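Side-chain contacts in N-acetyl-beta-D glucosaminidase (PDB 4ZM6), which probably hydrolyses beta-linked N-acetylglucosamine from its substrates and also carries a GCN5-related region, which binds acetyl-CoA, for N-acetylation of glucosamine: residues 203-208 against 233-238; 215-220 against 257-262. All coordinates share one frame; numbering follows the deposited sequence.

How the contacts relate
Both contacts lie in the glycoside hydrolase family 3 N-terminal domain, a TIM-barrel-type unit, with their centres about 18 Å apart. Their segments alternate along the chain: 203-208, 215-220, 233-238, 257-262. The consecutive helices 202-207 and 211-217 supply the first half of each contact; the second halves are the loop after strand 227-230 and the end of helix 251-258. Strand 227-230 thus lies in the chain between the partners of both contacts. A salt bridge joins the two directly, with Asp206 OD2 3.1 Å from Arg258 NH2. Both also reach the second subunit, placing this side of the domain at the dimer interface.

Contact 1. Residues 203-208 against 233-238; sequences EELDKT and MLLPHF
Leu205 meets Phe238 and Leu235 through a single methyl group. Its CD1 lies 3.5 Å from Phe238 CE1, nearly as close to the neighbouring CZ of that ring, and 4.1 Å from Leu235 CD2. The leucine carries CD1 anti to CA (chi2 166°), which extends this branch away from helix 202-207 across a gap where the nearest CA atoms, those of Leu205 and Leu235, are 10.6 Å apart. Side chains alone therefore bridge the segments, and no hydrogen bond crosses. The 120 Å² buried in total is correspondingly modest, Leu205 contributing the largest share.

Phe238 approaches the leucine from the opposite direction and presents CE1 and CZ to the methyl, which meets the ring obliquely. Leu235 adds its CD2 methyl to the same CD1. Both are brought to the helix by a type I beta turn: Phe238 N donates to Leu235 O at 2.8 Å, while Pro236 and His237 take the two central positions with helical backbone angles. Further apolar cover for Leu235 comes from Pro182 and Ile250.

The polar neighbours add little: no bond links Glu204 and His237, whose OE2 and ND1 are 5.3 Å apart, and Glu204 OE2 is instead hydrogen-bonded to the backbone N of Thr201 just before the helix. Glu203 faces elsewhere, its OE1 bonded to Thr538 OG1 of the second subunit.

Segment 233-238 follows strand 227-230 and precedes helix 251-258, so it belongs to a strand-to-helix connection. A turn of this kind packing against a short helix of the preceding connection is consistent with the beta/alpha architecture of the TIM-barrel-type domain of glycoside hydrolase family 3.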
# COMPACT_ATOMS: atom_id res chain seq x y z
N GLU A 203 15.81 -7.52 -0.31
CA GLU A 203 15.12 -6.48 0.46
C GLU A 203 15.26 -5.11 -0.20
O GLU A 203 14.30 -4.34 -0.26
CB GLU A 203 15.62 -6.42 1.91
CG GLU A 203 15.14 -7.57 2.79
CD GLU A 203 15.94 -8.86 2.61
OE1 GLU A 203 15.54 -9.87 3.21
OE2 GLU A 203 16.96 -8.86 1.88
N GLU A 204 16.47 -4.80 -0.68
CA GLU A 204 16.70 -3.57 -1.43
C GLU A 204 15.90 -3.58 -2.74
O GLU A 204 15.26 -2.59 -3.09
CB GLU A 204 18.18 -3.38 -1.75
CG GLU A 204 19.08 -3.16 -0.54
CD GLU A 204 20.54 -3.05 -0.94
OE1 GLU A 204 20.99 -1.94 -1.31
OE2 GLU A 204 21.25 -4.08 -0.88
N LEU A 205 15.94 -4.71 -3.44
CA LEU A 205 15.21 -4.87 -4.70
C LEU A 205 13.70 -4.69 -4.54
O LEU A 205 13.04 -4.11 -5.40
CB LEU A 205 15.51 -6.23 -5.34
CG LEU A 205 16.89 -6.33 -6.00
CD1 LEU A 205 17.23 -7.78 -6.31
CD2 LEU A 205 16.97 -5.49 -7.26
N ASP A 206 13.16 -5.18 -3.43
CA ASP A 206 11.73 -5.04 -3.14
C ASP A 206 11.29 -3.59 -2.99
O ASP A 206 10.15 -3.25 -3.33
CB ASP A 206 11.34 -5.82 -1.88
CG ASP A 206 11.17 -7.31 -2.13
OD1 ASP A 206 10.94 -7.71 -3.30
OD2 ASP A 206 11.24 -8.10 -1.16
N LYS A 207 12.18 -2.74 -2.49
CA LYS A 207 11.82 -1.34 -2.23
C LYS A 207 11.73 -0.49 -3.51
O LYS A 207 10.98 0.49 -3.53
CB LYS A 207 12.79 -0.71 -1.22
N THR A 208 12.45 -0.85 -4.57
CA THR A 208 12.42 -0.06 -5.82
C THR A 208 12.30 -0.91 -7.09
O THR A 208 11.30 -0.84 -7.79
CB THR A 208 13.64 0.89 -5.95
OG1 THR A 208 14.83 0.14 -6.22
CG2 THR A 208 13.85 1.72 -4.68
N MET A 233 22.06 -8.82 -16.34
CA MET A 233 22.76 -8.09 -15.28
C MET A 233 23.25 -9.04 -14.19
O MET A 233 22.61 -10.05 -13.89
CB MET A 233 21.88 -6.98 -14.70
CG MET A 233 20.40 -7.31 -14.60
SD MET A 233 19.36 -5.84 -14.79
CE MET A 233 18.01 -6.51 -15.75
N LEU A 234 24.40 -8.71 -13.61
CA LEU A 234 25.05 -9.54 -12.60
C LEU A 234 24.55 -9.12 -11.22
O LEU A 234 24.62 -7.94 -10.86
CB LEU A 234 26.57 -9.39 -12.69
CG LEU A 234 27.48 -10.52 -12.19
CD1 LEU A 234 27.33 -10.73 -10.69
CD2 LEU A 234 27.23 -11.82 -12.94
N LEU A 235 24.03 -10.09 -10.47
CA LEU A 235 23.50 -9.85 -9.13
C LEU A 235 24.25 -10.73 -8.12
O LEU A 235 23.84 -11.86 -7.85
CB LEU A 235 22.00 -10.14 -9.10
CG LEU A 235 21.16 -9.10 -9.85
CD1 LEU A 235 20.20 -9.75 -10.83
CD2 LEU A 235 20.42 -8.18 -8.88
N PRO A 236 25.37 -10.21 -7.58
CA PRO A 236 26.26 -10.98 -6.71
C PRO A 236 25.57 -11.64 -5.51
O PRO A 236 25.95 -12.75 -5.13
CB PRO A 236 27.28 -9.94 -6.24
CG PRO A 236 27.33 -8.96 -7.35
CD PRO A 236 25.92 -8.87 -7.84
N HIS A 237 24.57 -10.97 -4.92
CA HIS A 237 23.83 -11.54 -3.79
C HIS A 237 22.92 -12.71 -4.18
O HIS A 237 22.38 -13.38 -3.30
CB HIS A 237 22.99 -10.46 -3.10
CG HIS A 237 23.79 -9.44 -2.35
ND1 HIS A 237 24.05 -8.18 -2.86
CD2 HIS A 237 24.37 -9.49 -1.13
CE1 HIS A 237 24.76 -7.50 -1.98
NE2 HIS A 237 24.97 -8.26 -0.93
N PHE A 238 22.74 -12.95 -5.48
CA PHE A 238 21.94 -14.08 -5.97
C PHE A 238 22.81 -15.09 -6.72
O PHE A 238 22.78 -16.28 -6.41
CB PHE A 238 20.83 -13.58 -6.91
CG PHE A 238 19.82 -12.69 -6.25
CD1 PHE A 238 20.11 -11.37 -5.95
CD2 PHE A 238 18.56 -13.19 -5.92
CE1 PHE A 238 19.18 -10.55 -5.34
CE2 PHE A 238 17.62 -12.37 -5.31
CZ PHE A 238 17.93 -11.05 -5.02

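Contact 2. Residues 215-220 against 257-262; sequences KALEAG and RRFGYK
Leu217 divides its two methyls between Phe259 and Tyr261, joining the ends of two helices that flank strand 227-230 along the chain in the TIM-barrel-type domain. The CG sits beside the backbone N (chi1 -62°), and the isobutyl fork reaches across the gap: CD1 is 3.8 Å from Phe259 CB, whereas CD2 packs on Tyr261. Leucine and aromatic side chains cross at about a right angle in both pairs, and each ring is met obliquely. With 86 of the 147 Å² buried here, Leu217 is the centre of the tight part. Val228 of strand 227-230 touches both Leu217 and Tyr261, while Leu210 packs on Phe259.

The path of the chain explains why two aromatic residues lie within reach of one leucine. Gly260, with a positive phi of 69°, leaves the helical conformation as helix 251-258 gives out, and Tyr261 follows the change in direction.

Away from this apolar patch the contact is loose. Glu218 and Gly220 are solvent-exposed and contribute no area, and Glu218 OE1 comes no nearer than 6.4 Å, to Phe259 CD1. Exposed Lys262 pairs with Asp548 of the second subunit; buried Arg258 bonds Asp206 of its own chain and Asp542 of that subunit. On the packed side, Tyr261 CD1 lies 3.3 Å from Leu217 CD2, and the OH at the far end of that ring makes a weak hydrogen bond to Pro225 O.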
# COMPACT_ATOMS: atom_id res chain seq x y z
N LYS A 215 3.64 -5.19 -9.14
CA LYS A 215 2.33 -4.61 -9.38
C LYS A 215 1.71 -5.12 -10.68
O LYS A 215 0.50 -5.35 -10.75
CB LYS A 215 2.41 -3.08 -9.36
CG LYS A 215 1.05 -2.39 -9.41
CD LYS A 215 1.02 -1.13 -8.55
CE LYS A 215 -0.09 -0.17 -8.97
NZ LYS A 215 0.31 0.75 -10.08
N ALA A 216 2.53 -5.31 -11.70
CA ALA A 216 2.06 -5.83 -12.99
C ALA A 216 1.60 -7.27 -12.85
O ALA A 216 0.50 -7.62 -13.28
CB ALA A 216 3.15 -5.71 -14.04
N LEU A 217 2.44 -8.10 -12.24
CA LEU A 217 2.10 -9.52 -12.03
C LEU A 217 0.81 -9.70 -11.23
O LEU A 217 0.05 -10.64 -11.49
CB LEU A 217 3.25 -10.25 -11.32
CG LEU A 217 4.60 -10.32 -12.04
CD1 LEU A 217 5.58 -11.19 -11.26
CD2 LEU A 217 4.44 -10.82 -13.47
N GLU A 218 0.56 -8.81 -10.27
CA GLU A 218 -0.64 -8.87 -9.44
C GLU A 218 -1.89 -8.22 -10.05
O GLU A 218 -2.96 -8.26 -9.45
CB GLU A 218 -0.37 -8.23 -8.08
CG GLU A 218 0.56 -9.04 -7.18
CD GLU A 218 0.72 -8.42 -5.81
OE1 GLU A 218 1.21 -9.12 -4.89
OE2 GLU A 218 0.37 -7.23 -5.65
N ALA A 219 -1.76 -7.60 -11.22
CA ALA A 219 -2.90 -6.92 -11.85
C ALA A 219 -4.06 -7.88 -12.09
O ALA A 219 -3.86 -9.09 -12.30
CB ALA A 219 -2.47 -6.26 -13.15
N GLY A 220 -5.27 -7.33 -12.10
CA GLY A 220 -6.50 -8.13 -12.03
C GLY A 220 -6.95 -8.84 -13.29
O GLY A 220 -7.58 -9.90 -13.21
N ARG A 257 9.06 -19.16 -8.67
CA ARG A 257 8.71 -19.63 -7.33
C ARG A 257 8.16 -18.51 -6.43
O ARG A 257 6.97 -18.50 -6.13
CB ARG A 257 9.90 -20.36 -6.68
CG ARG A 257 9.67 -20.76 -5.23
CD ARG A 257 10.31 -22.10 -4.86
NE ARG A 257 11.64 -22.29 -5.44
CZ ARG A 257 11.98 -23.28 -6.28
NH1 ARG A 257 11.11 -24.21 -6.65
NH2 ARG A 257 13.23 -23.34 -6.73
N ARG A 258 9.02 -17.58 -6.01
CA ARG A 258 8.62 -16.49 -5.11
C ARG A 258 7.38 -15.74 -5.60
O ARG A 258 6.35 -15.72 -4.93
CB ARG A 258 9.78 -15.52 -4.89
CG ARG A 258 9.39 -14.16 -4.32
CD ARG A 258 10.07 -13.86 -2.99
NE ARG A 258 9.56 -12.64 -2.36
CZ ARG A 258 9.85 -11.39 -2.74
NH1 ARG A 258 10.65 -11.16 -3.78
NH2 ARG A 258 9.33 -10.37 -2.08
N PHE A 259 7.49 -15.10 -6.77
CA PHE A 259 6.38 -14.32 -7.32
C PHE A 259 5.24 -15.17 -7.86
O PHE A 259 4.12 -14.68 -8.01
CB PHE A 259 6.87 -13.34 -8.39
CG PHE A 259 7.56 -12.13 -7.83
CD1 PHE A 259 6.87 -11.24 -7.01
CD2 PHE A 259 8.89 -11.87 -8.12
CE1 PHE A 259 7.50 -10.12 -6.49
CE2 PHE A 259 9.53 -10.76 -7.60
CZ PHE A 259 8.83 -9.88 -6.78
N GLY A 260 5.51 -16.44 -8.16
CA GLY A 260 4.46 -17.36 -8.61
C GLY A 260 3.92 -17.04 -9.99
O GLY A 260 2.75 -17.27 -10.26
N TYR A 261 4.78 -16.51 -10.86
CA TYR A 261 4.37 -16.11 -12.20
C TYR A 261 4.13 -17.34 -13.08
O TYR A 261 5.01 -18.20 -13.19
CB TYR A 261 5.42 -15.18 -12.83
CG TYR A 261 5.04 -14.65 -14.21
CD1 TYR A 261 3.85 -13.95 -14.41
CD2 TYR A 261 5.89 -14.83 -15.30
CE1 TYR A 261 3.51 -13.47 -15.65
CE2 TYR A 261 5.55 -14.34 -16.56
CZ TYR A 261 4.36 -13.66 -16.73
OH TYR A 261 4.01 -13.19 -17.97
N LYS A 262 2.95 -17.41 -13.69
CA LYS A 262 2.55 -18.56 -14.51
C LYS A 262 2.77 -18.35 -16.01
O LYS A 262 2.62 -19.30 -16.78
CB LYS A 262 1.08 -18.88 -14.28
CG LYS A 262 0.69 -19.10 -12.82
CD LYS A 262 1.49 -20.22 -12.17
CE LYS A 262 0.79 -20.75 -10.92
NZ LYS A 262 0.39 -19.65 -9.99